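Local coordinates for protein serine-tRNA ligase (Naegleria fowleri, PDB 6BLJ) that probably catalyses the ATP-dependent attachment of serine to tRNA(Ser), the charging step that supplies seryl-tRNA for protein synthesis in the cytosol, at residues F333-Q338 against L445-R450; D162-N167 against V374-G379; N412-Q417 against F437-N442. All coordinates share one frame; numbering follows the deposited sequence.

Contact 1: F333-Q338 against L445-R450; sequences FEKIEQ and LTATSR. With AMP (adenosine monophosphate), chain D.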
loop_
_atom_site.group_PDB
_atom_site.type_symbol
_atom_site.label_atom_id
_atom_site.label_comp_id
_atom_site.label_asym_id
_atom_site.label_seq_id
_atom_site.Cartn_x
_atom_site.Cartn_y
_atom_site.Cartn_z
ATOM N N PHE A 333 -20.042 -3.726 -2.027
ATOM C CA PHE A 333 -21.370 -4.152 -1.591
ATOM C C PHE A 333 -22.116 -2.957 -0.998
ATOM O O PHE A 333 -21.504 -1.988 -0.526
ATOM C CB PHE A 333 -21.266 -5.307 -0.574
ATOM C CG PHE A 333 -20.480 -4.954 0.679
ATOM C CD1 PHE A 333 -19.099 -5.055 0.696
ATOM C CD2 PHE A 333 -21.126 -4.524 1.831
ATOM C CE1 PHE A 333 -18.360 -4.746 1.850
ATOM C CE2 PHE A 333 -20.399 -4.202 2.981
ATOM C CZ PHE A 333 -19.003 -4.320 2.983
ATOM N N GLU A 334 -23.449 -3.028 -1.032
ATOM C CA GLU A 334 -24.264 -1.997 -0.394
ATOM C C GLU A 334 -24.577 -2.388 1.036
ATOM O O GLU A 334 -24.730 -3.572 1.356
ATOM C CB GLU A 334 -25.581 -1.741 -1.147
ATOM C CG GLU A 334 -25.403 -0.936 -2.424
ATOM C CD GLU A 334 -24.715 -1.736 -3.537
ATOM O OE1 GLU A 334 -25.187 -2.860 -3.848
ATOM O OE2 GLU A 334 -23.724 -1.235 -4.109
ATOM N N LYS A 335 -24.658 -1.382 1.908
ATOM C CA LYS A 335 -24.916 -1.652 3.314
ATOM C C LYS A 335 -25.774 -0.540 3.913
ATOM O O LYS A 335 -25.505 0.652 3.711
ATOM C CB LYS A 335 -23.602 -1.818 4.106
ATOM C CG LYS A 335 -23.840 -2.117 5.608
ATOM C CD LYS A 335 -22.574 -2.593 6.342
ATOM C CE LYS A 335 -21.423 -1.576 6.339
ATOM N NZ LYS A 335 -21.828 -0.221 6.816
ATOM N N ILE A 336 -26.811 -0.941 4.638
ATOM C CA ILE A 336 -27.628 -0.023 5.428
ATOM C C ILE A 336 -27.141 -0.109 6.864
ATOM O O ILE A 336 -27.078 -1.207 7.441
ATOM C CB ILE A 336 -29.121 -0.373 5.338
ATOM C CG1 ILE A 336 -29.564 -0.506 3.871
ATOM C CG2 ILE A 336 -29.955 0.646 6.136
ATOM C CD1 ILE A 336 -29.339 0.709 3.020
ATOM N N GLU A 337 -26.798 1.041 7.435
ATOM C CA GLU A 337 -26.065 1.146 8.689
ATOM C C GLU A 337 -26.864 1.965 9.701
ATOM O O GLU A 337 -27.466 2.990 9.349
ATOM C CB GLU A 337 -24.682 1.798 8.428
ATOM C CG GLU A 337 -23.783 1.946 9.653
ATOM C CD GLU A 337 -23.067 0.648 10.013
ATOM O OE1 GLU A 337 -23.262 -0.374 9.312
ATOM O OE2 GLU A 337 -22.291 0.657 10.992
ATOM N N GLN A 338 -26.910 1.486 10.949
ATOM C CA GLN A 338 -27.383 2.290 12.074
ATOM C C GLN A 338 -26.212 3.068 12.658
ATOM O O GLN A 338 -25.154 2.489 12.919
ATOM C CB GLN A 338 -27.993 1.433 13.183
ATOM C CG GLN A 338 -29.164 0.542 12.806
ATOM C CD GLN A 338 -29.602 -0.309 14.001
ATOM O OE1 GLN A 338 -30.239 0.187 14.912
ATOM N NE2 GLN A 338 -29.242 -1.588 13.996
ATOM N N LEU A 445 -27.310 -2.727 9.808
ATOM C CA LEU A 445 -28.627 -3.319 9.634
ATOM C C LEU A 445 -28.543 -4.450 8.616
ATOM O O LEU A 445 -28.769 -5.612 8.963
ATOM C CB LEU A 445 -29.693 -2.297 9.203
ATOM C CG LEU A 445 -31.118 -2.863 9.368
ATOM C CD1 LEU A 445 -31.493 -2.989 10.860
ATOM C CD2 LEU A 445 -32.171 -2.059 8.654
ATOM N N THR A 446 -28.181 -4.137 7.369
ATOM C CA THR A 446 -27.988 -5.200 6.391
ATOM C C THR A 446 -26.943 -4.798 5.356
ATOM O O THR A 446 -27.017 -3.721 4.756
ATOM C CB THR A 446 -29.326 -5.581 5.715
ATOM O OG1 THR A 446 -29.108 -6.601 4.736
ATOM C CG2 THR A 446 -30.001 -4.384 5.029
ATOM N N ALA A 447 -25.965 -5.680 5.166
ATOM C CA ALA A 447 -25.077 -5.650 4.015
ATOM C C ALA A 447 -25.660 -6.617 2.986
ATOM O O ALA A 447 -25.779 -7.816 3.262
ATOM C CB ALA A 447 -23.659 -6.047 4.429
ATOM N N THR A 448 -26.066 -6.099 1.823
ATOM C CA THR A 448 -27.083 -6.838 1.081
ATOM C C THR A 448 -26.530 -8.047 0.327
ATOM O O THR A 448 -27.237 -9.051 0.224
ATOM C CB THR A 448 -27.859 -5.901 0.139
ATOM O OG1 THR A 448 -26.961 -5.287 -0.799
ATOM C CG2 THR A 448 -28.591 -4.812 0.953
ATOM N N SER A 449 -25.289 -8.013 -0.185
ATOM C CA SER A 449 -24.807 -9.185 -0.928
ATOM C C SER A 449 -24.690 -10.413 -0.021
ATOM O O SER A 449 -25.103 -11.516 -0.405
ATOM C CB SER A 449 -23.483 -8.873 -1.645
ATOM O OG SER A 449 -22.332 -8.934 -0.802
ATOM N N ARG A 450 -24.182 -10.238 1.205
ATOM C CA ARG A 450 -24.111 -11.366 2.135
ATOM C C ARG A 450 -25.495 -11.751 2.675
ATOM O O ARG A 450 -25.750 -12.934 2.941
ATOM C CB ARG A 450 -23.150 -11.051 3.287
ATOM C CG ARG A 450 -22.842 -12.245 4.219
ATOM C CD ARG A 450 -21.787 -11.902 5.267
ATOM N NE ARG A 450 -20.485 -11.622 4.652
ATOM C CZ ARG A 450 -19.362 -11.454 5.341
ATOM N NH1 ARG A 450 -19.379 -11.558 6.675
ATOM N NH2 ARG A 450 -18.219 -11.225 4.697
HETATM P P AMP D . -17.650 -4.816 9.621
HETATM O O1P AMP D . -16.319 -5.496 9.297
HETATM O O2P AMP D . -17.797 -3.369 9.365
HETATM O O3P AMP D . -18.048 -5.201 11.039
HETATM O "O5'" AMP D . -18.718 -5.532 8.681
HETATM C "C5'" AMP D . -20.109 -5.267 8.804
HETATM C "C4'" AMP D . -20.913 -6.234 7.961
HETATM O "O4'" AMP D . -20.707 -5.948 6.553
HETATM C "C3'" AMP D . -20.531 -7.691 8.104
HETATM O "O3'" AMP D . -21.135 -8.305 9.227
HETATM C "C2'" AMP D . -20.966 -8.291 6.779
HETATM O "O2'" AMP D . -22.364 -8.524 6.787
HETATM C "C1'" AMP D . -20.670 -7.147 5.813
HETATM N N9 AMP D . -19.344 -7.263 5.160
HETATM C C8 AMP D . -18.131 -6.952 5.719
HETATM N N7 AMP D . -17.108 -7.143 4.917
HETATM C C5 AMP D . -17.687 -7.609 3.747
HETATM C C6 AMP D . -17.143 -7.998 2.507
HETATM N N6 AMP D . -15.835 -7.930 2.205
HETATM N N1 AMP D . -17.995 -8.448 1.561
HETATM C C2 AMP D . -19.305 -8.474 1.834
HETATM N N3 AMP D . -19.937 -8.108 2.953
HETATM C C4 AMP D . -19.068 -7.691 3.883
HETATM O O HOH W 1 -24.500 -5.483 -1.614
#

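Contact 2: D162-N167 against V374-G379; sequences DNEDNN and VNIVSG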
loop_
_atom_site.group_PDB
_atom_site.type_symbol
_atom_site.label_atom_id
_atom_site.label_comp_id
_atom_site.label_asym_id
_atom_site.label_seq_id
_atom_site.Cartn_x
_atom_site.Cartn_y
_atom_site.Cartn_z
ATOM N N ASP A 162 -8.338 -13.970 24.242
ATOM C CA ASP A 162 -7.666 -13.604 22.998
ATOM C C ASP A 162 -8.098 -14.466 21.818
ATOM O O ASP A 162 -7.566 -14.296 20.717
ATOM C CB ASP A 162 -6.139 -13.691 23.173
ATOM C CG ASP A 162 -5.662 -15.107 23.545
ATOM O OD1 ASP A 162 -6.504 -16.021 23.642
ATOM O OD2 ASP A 162 -4.444 -15.293 23.785
ATOM N N ASN A 163 -9.014 -15.409 22.024
ATOM C CA ASN A 163 -9.404 -16.363 20.991
ATOM C C ASN A 163 -10.900 -16.242 20.751
ATOM O O ASN A 163 -11.693 -16.487 21.666
ATOM C CB ASN A 163 -9.041 -17.789 21.424
ATOM C CG ASN A 163 -9.287 -18.828 20.335
ATOM O OD1 ASN A 163 -9.970 -18.576 19.346
ATOM N ND2 ASN A 163 -8.750 -20.025 20.542
ATOM N N GLU A 164 -11.287 -15.920 19.514
ATOM C CA GLU A 164 -12.704 -15.781 19.199
ATOM C C GLU A 164 -13.470 -17.096 19.272
ATOM O O GLU A 164 -14.705 -17.064 19.219
ATOM C CB GLU A 164 -12.909 -15.146 17.824
ATOM C CG GLU A 164 -12.706 -13.649 17.829
ATOM C CD GLU A 164 -13.133 -13.005 16.525
ATOM O OE1 GLU A 164 -12.252 -12.708 15.693
ATOM O OE2 GLU A 164 -14.359 -12.785 16.354
ATOM N N ASP A 165 -12.788 -18.240 19.379
ATOM C CA ASP A 165 -13.498 -19.463 19.734
ATOM C C ASP A 165 -14.264 -19.296 21.033
ATOM O O ASP A 165 -15.205 -20.054 21.286
ATOM C CB ASP A 165 -12.537 -20.649 19.879
ATOM C CG ASP A 165 -11.838 -20.998 18.582
ATOM O OD1 ASP A 165 -12.379 -20.665 17.512
ATOM O OD2 ASP A 165 -10.756 -21.621 18.640
ATOM N N ASN A 166 -13.860 -18.343 21.874
ATOM C CA ASN A 166 -14.503 -18.120 23.159
ATOM C C ASN A 166 -15.526 -16.995 23.120
ATOM O O ASN A 166 -16.019 -16.591 24.177
ATOM C CB ASN A 166 -13.446 -17.828 24.227
ATOM C CG ASN A 166 -12.477 -18.981 24.418
ATOM O OD1 ASN A 166 -12.890 -20.136 24.528
ATOM N ND2 ASN A 166 -11.188 -18.678 24.429
ATOM N N ASN A 167 -15.855 -16.482 21.938
ATOM C CA ASN A 167 -16.953 -15.528 21.832
ATOM C C ASN A 167 -18.168 -16.083 22.562
ATOM O O ASN A 167 -18.544 -17.241 22.365
ATOM C CB ASN A 167 -17.318 -15.285 20.371
ATOM C CG ASN A 167 -16.316 -14.437 19.606
ATOM O OD1 ASN A 167 -15.436 -13.786 20.165
ATOM N ND2 ASN A 167 -16.477 -14.433 18.289
ATOM N N VAL A 374 -23.671 -12.907 19.451
ATOM C CA VAL A 374 -22.391 -13.329 20.001
ATOM C C VAL A 374 -21.655 -12.134 20.586
ATOM O O VAL A 374 -21.642 -11.030 20.026
ATOM C CB VAL A 374 -21.511 -14.066 18.970
ATOM C CG1 VAL A 374 -22.233 -15.324 18.475
ATOM C CG2 VAL A 374 -21.159 -13.164 17.824
ATOM N N ASN A 375 -21.061 -12.371 21.760
ATOM C CA ASN A 375 -20.329 -11.379 22.542
ATOM C C ASN A 375 -18.846 -11.528 22.202
ATOM O O ASN A 375 -18.220 -12.528 22.570
ATOM C CB ASN A 375 -20.607 -11.610 24.030
ATOM C CG ASN A 375 -19.966 -10.567 24.930
ATOM O OD1 ASN A 375 -19.317 -9.631 24.465
ATOM N ND2 ASN A 375 -20.172 -10.715 26.234
ATOM N N ILE A 376 -18.292 -10.544 21.492
ATOM C CA ILE A 376 -16.955 -10.652 20.905
ATOM C C ILE A 376 -15.894 -10.501 21.990
ATOM O O ILE A 376 -15.911 -9.534 22.767
ATOM C CB ILE A 376 -16.755 -9.604 19.791
ATOM C CG1 ILE A 376 -17.758 -9.808 18.647
ATOM C CG2 ILE A 376 -15.329 -9.683 19.213
ATOM C CD1 ILE A 376 -17.618 -11.153 17.950
ATOM N N VAL A 377 -14.923 -11.422 21.997
ATOM C CA VAL A 377 -13.938 -11.467 23.076
ATOM C C VAL A 377 -13.088 -10.189 23.115
ATOM O O VAL A 377 -12.839 -9.542 22.089
ATOM C CB VAL A 377 -13.037 -12.710 22.944
ATOM C CG1 VAL A 377 -13.872 -13.976 23.027
ATOM C CG2 VAL A 377 -12.224 -12.687 21.644
ATOM N N SER A 378 -12.615 -9.852 24.318
ATOM C CA SER A 378 -11.928 -8.579 24.530
ATOM C C SER A 378 -10.697 -8.435 23.641
ATOM O O SER A 378 -10.389 -7.331 23.177
ATOM C CB SER A 378 -11.535 -8.447 25.997
ATOM O OG SER A 378 -10.762 -9.564 26.392
ATOM N N GLY A 379 -9.963 -9.528 23.408
ATOM C CA GLY A 379 -8.755 -9.437 22.594
ATOM C C GLY A 379 -9.003 -9.106 21.129
ATOM O O GLY A 379 -8.069 -8.697 20.431
#

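Contact 3: N412-Q417 against F437-N442; sequences NCTDYQ and FCHMLN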
loop_
_atom_site.group_PDB
_atom_site.type_symbol
_atom_site.label_atom_id
_atom_site.label_comp_id
_atom_site.label_asym_id
_atom_site.label_seq_id
_atom_site.Cartn_x
_atom_site.Cartn_y
_atom_site.Cartn_z
ATOM N N ASN A 412 -20.414 -0.206 20.719
ATOM C CA ASN A 412 -20.414 1.051 21.467
ATOM C C ASN A 412 -18.972 1.535 21.565
ATOM O O ASN A 412 -18.120 0.833 22.122
ATOM C CB ASN A 412 -21.009 0.877 22.864
ATOM C CG ASN A 412 -21.200 2.210 23.593
ATOM O OD1 ASN A 412 -20.826 3.270 23.079
ATOM N ND2 ASN A 412 -21.777 2.159 24.801
ATOM N N CYS A 413 -18.691 2.705 20.990
ATOM C CA CYS A 413 -17.352 3.287 21.026
ATOM C C CYS A 413 -17.210 4.388 22.068
ATOM O O CYS A 413 -16.170 5.053 22.103
ATOM C CB CYS A 413 -16.975 3.824 19.652
ATOM S SG CYS A 413 -16.878 2.510 18.377
ATOM N N THR A 414 -18.213 4.557 22.936
ATOM C CA THR A 414 -18.336 5.673 23.879
ATOM C C THR A 414 -17.736 6.940 23.279
ATOM O O THR A 414 -18.170 7.351 22.196
ATOM C CB THR A 414 -17.758 5.317 25.264
ATOM O OG1 THR A 414 -16.345 5.092 25.222
ATOM C CG2 THR A 414 -18.455 4.069 25.809
ATOM N N ASP A 415 -16.743 7.570 23.926
ATOM C CA ASP A 415 -16.240 8.845 23.414
ATOM C C ASP A 415 -14.866 8.727 22.755
ATOM O O ASP A 415 -14.179 9.739 22.580
ATOM C CB ASP A 415 -16.246 9.926 24.505
ATOM C CG ASP A 415 -15.280 9.659 25.649
ATOM O OD1 ASP A 415 -14.418 8.753 25.563
ATOM O OD2 ASP A 415 -15.411 10.380 26.668
ATOM N N TYR A 416 -14.461 7.515 22.361
ATOM C CA TYR A 416 -13.149 7.348 21.743
ATOM C C TYR A 416 -13.029 8.168 20.461
ATOM O O TYR A 416 -12.038 8.881 20.262
ATOM C CB TYR A 416 -12.888 5.866 21.462
ATOM C CG TYR A 416 -11.534 5.559 20.857
ATOM C CD1 TYR A 416 -11.347 5.652 19.488
ATOM C CD2 TYR A 416 -10.458 5.137 21.642
ATOM C CE1 TYR A 416 -10.135 5.367 18.908
ATOM C CE2 TYR A 416 -9.228 4.835 21.058
ATOM C CZ TYR A 416 -9.087 4.960 19.682
ATOM O OH TYR A 416 -7.903 4.692 19.043
ATOM N N GLN A 417 -14.025 8.071 19.569
ATOM C CA GLN A 417 -13.965 8.802 18.303
ATOM C C GLN A 417 -14.461 10.233 18.433
ATOM O O GLN A 417 -13.974 11.115 17.715
ATOM C CB GLN A 417 -14.774 8.082 17.212
ATOM C CG GLN A 417 -14.097 8.110 15.820
ATOM C CD GLN A 417 -12.784 7.316 15.792
ATOM O OE1 GLN A 417 -12.745 6.157 16.200
ATOM N NE2 GLN A 417 -11.706 7.944 15.309
ATOM N N PHE A 437 -17.610 15.017 26.117
ATOM C CA PHE A 437 -17.818 14.531 24.759
ATOM C C PHE A 437 -19.045 13.633 24.665
ATOM O O PHE A 437 -19.430 12.969 25.633
ATOM C CB PHE A 437 -16.569 13.798 24.241
ATOM C CG PHE A 437 -15.342 14.667 24.214
ATOM C CD1 PHE A 437 -15.068 15.456 23.097
ATOM C CD2 PHE A 437 -14.483 14.726 25.297
ATOM C CE1 PHE A 437 -13.954 16.278 23.063
ATOM C CE2 PHE A 437 -13.365 15.550 25.271
ATOM C CZ PHE A 437 -13.099 16.321 24.154
ATOM N N CYS A 438 -19.664 13.629 23.487
ATOM C CA CYS A 438 -20.754 12.700 23.221
ATOM C C CYS A 438 -20.217 11.278 23.081
ATOM O O CYS A 438 -19.006 11.046 23.019
ATOM C CB CYS A 438 -21.509 13.095 21.953
ATOM S SG CYS A 438 -22.322 14.717 22.049
ATOM N N HIS A 439 -21.139 10.320 23.018
ATOM C CA HIS A 439 -20.818 8.944 22.663
ATOM C C HIS A 439 -21.331 8.649 21.261
ATOM O O HIS A 439 -22.339 9.217 20.829
ATOM C CB HIS A 439 -21.440 7.932 23.630
ATOM C CG HIS A 439 -20.860 7.973 25.009
ATOM N ND1 HIS A 439 -21.101 6.991 25.945
ATOM C CD2 HIS A 439 -20.051 8.877 25.610
ATOM C CE1 HIS A 439 -20.476 7.298 27.071
ATOM N NE2 HIS A 439 -19.831 8.437 26.892
ATOM N N MET A 440 -20.646 7.725 20.570
ATOM C CA MET A 440 -21.046 7.285 19.245
ATOM C C MET A 440 -21.099 5.765 19.185
ATOM O O MET A 440 -20.223 5.074 19.723
ATOM C CB MET A 440 -20.081 7.796 18.159
ATOM C CG MET A 440 -20.382 9.179 17.614
ATOM S SD MET A 440 -19.097 9.677 16.432
ATOM C CE MET A 440 -19.864 11.169 15.814
ATOM N N LEU A 441 -22.120 5.258 18.496
ATOM C CA LEU A 441 -22.327 3.833 18.268
ATOM C C LEU A 441 -22.628 3.584 16.796
ATOM O O LEU A 441 -23.150 4.459 16.096
ATOM C CB LEU A 441 -23.502 3.281 19.097
ATOM C CG LEU A 441 -23.477 3.526 20.610
ATOM C CD1 LEU A 441 -24.228 4.803 20.947
ATOM C CD2 LEU A 441 -24.071 2.315 21.331
ATOM N N ASN A 442 -22.328 2.368 16.335
ATOM C CA ASN A 442 -22.746 1.955 15.004
ATOM C C ASN A 442 -23.114 0.478 15.016
ATOM O O ASN A 442 -22.584 -0.304 15.806
ATOM C CB ASN A 442 -21.653 2.190 13.950
ATOM C CG ASN A 442 -20.466 1.263 14.131
ATOM O OD1 ASN A 442 -19.574 1.528 14.926
ATOM N ND2 ASN A 442 -20.462 0.163 13.395
HETATM O O HOH W 2 -17.922 11.005 27.395
#

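Contact 1: F333-Q338 against L445-R450
Ile336 and Thr446 form an antiparallel hydrogen-bonded pair between two buried strands. Ile336 N donates to Thr446 O over 2.8 Å. The carbonyl of Ile336 is gripped twice. Leu445 N and Thr446 N both donate to it, at 2.8 and 3.1 Å from Ile336 O, and the bond from Thr446 lies on a lone pair. Two residues facing one make a classic beta bulge where the chain turns a corner at Leu445. Further along, Thr448 N bonds Glu334 O at 2.9 Å. Thr448 is already the first residue of helix 448-458, and Ala447 is its N-cap. A water extends this end of the pairing: it accepts from Glu334 N and donates to Thr448 OG1. Asn225 also bonds Thr448 OG1.

The strand-to-helix passage at 445-450 fits motif 3 of class II synthetases, and strand 332-342 fits the second strand of motif 2. Together they supply part of the adenine site.

The AMP base lies between two flat groups. The Phe333 ring lies over one face of the AMP base, with Phe333 CZ 3.5 Å from AMP C4. The Arg450 guanidinium covers the opposite face of the base, its NH2 3.7 Å from AMP C4, so the purine is sandwiched. Glu406 forms a salt bridge with Arg450 NH1, and Phe328 O accepts from Arg450 NE.

Apolar contacts come from Ala447 and from Ile336 with Thr446. Ala447 CB meets Phe333 CD2 at 3.9 Å and also touches the ribose, 3.5 Å from AMP C1'. The latter two run alongside each other, Ile336 CG1 against Thr446 CG2.

A salt bridge lies within strand 332-342, between Lys335 NZ and Glu337 OE1. Lys335 bends at chi3 (61°) and chi4 (52°), which brings NZ back over the carboxylate plane. Thr283 also bonds Lys335 NZ.

Contact 2: D162-N167 against V374-G379
A side-chain amide, not a backbone carbonyl, takes the backbone N-H of Val377: Asn167 OD1 accepts it at 3.0 Å, with Val377 N tilted 33° from the amide carbonyl plane. It is the one hydrogen bond between the two segments. The Asn167 side chain stands beside the backbone N, with CG anti to the carbonyl carbon (chi1 -74°), and this sets its amide alongside Ile376. Asn167 ND2 then touches Ile376 CD1 at 3.5 Å. The same ND2 makes a weak bond to Glu164 OE2, which helps to fix the rotation of the amide. At the foot of the residue, Asn167 CA lies 3.3 Å from Asn375 O, a CA-H...O contact.

Val377 supplies much of the apolar surface. Its CG1 presses on the backbone of the opposing loop, 3.4 Å from Asn166 C and 3.6 Å from Asn163 O. Its CG2 meets Glu164 CG at 4.0 Å. The valine thus sits against a compact 3-10 turn, residues 164-166. That turn opens with an Asx turn: Asn163 OD1 accepts Asp165 N from above the amide plane, at 2.8 Å. Asn163 O takes Asn166 N, and Glu164 O takes Asn167 N. At the far end the backbones themselves come together, Asp162 CA lying 4.3 Å from Gly379 CA.

This is the loop that leads from helix 114-147 into strand 168-173, lying against the exit of strand 371-375. Strands 168-173 and 371-375 are antiparallel neighbours, and Asn375 pairs through its backbone with Gly168 at their ends. Strand 387-394 flanks 371-375 on its other side, where Ile376 pairs with Lys388. Asp162 OD2 hydrogen-bonds Asn402 of the third subunit.

Contact 3: N412-Q417 against F437-N442
Phe437 meets Asp415 through the two CB atoms, 3.9 Å apart, just beyond the end of an antiparallel pairing in the large sheet of the class II synthetase core. Strand 404-412 ends here in two overlapping turns, an Asx turn at Asn412 and a type II' beta turn from Cys413 to Tyr416. Strand 436-447 runs past them. A water donates to both Phe437 O and Asp415 OD2. Asp415 OD2 also has a salt-bridge partner, Arg419.

Cys438 contributes its backbone: Cys438 O lies 3.3 Å from Asp415 CB. Its carbonyl is bonded by Thr418 of helix 416-421.

His439 lays one ring face against the turn. Thr414 CB stands 3.8 Å from the ring centroid and 13° off its normal, a CH-pi contact. Thr414 CA lies over the same face nearer the rim. The water that links Asp415 and Phe437 sits in plane at the ring edge, by NE2. Ser349 holds His439 ND1 and also bonds Asn412 ND2, so one hydroxyl ties the two segments together.

Met440 carries both backbone bonds. Its N donates to Thr414 O at 3.0 Å. Its O accepts Cys413 N at 3.1 Å, nearly along the C=O axis. Thr414 takes the second position of the type II' turn with positive phi (33°), an uncommon value for a beta-branched residue.

Leu441 forms the non-hydrogen-bonded pair with Asn412. Asn412 CG is anti to its backbone N (chi1 -172°), which carries the amide across the leucine. Leu441 CD2 touches Asn412 CB and CG at 3.7 Å. Beyond it, Asn442 turns its amide toward Glu337. Asn412 OD1 lies 3.6 Å from Leu441 CG and accepts Thr414 N from above the amide plane.

Overall arrangement
All three contacts reach one mixed sheet of the catalytic core. Contacts 1 and 3 share strand 436-447, and contact 3 falls within the chain span that contact 1 brings together. Their centres are 21 Å apart, yet they touch: Glu337 OE2 and Asn442 ND2 are 3.1 Å apart, a probable hydrogen bond. Contact 2 touches neither. Its nearest atoms are about 11 Å from contact 1 and about 10 Å from contact 3. Contact 1 lines the AMP pocket directly. The side chain of Asn442 in contact 3 comes within about 6 Å of AMP, and that of Ile376 in contact 2 within about 9 Å.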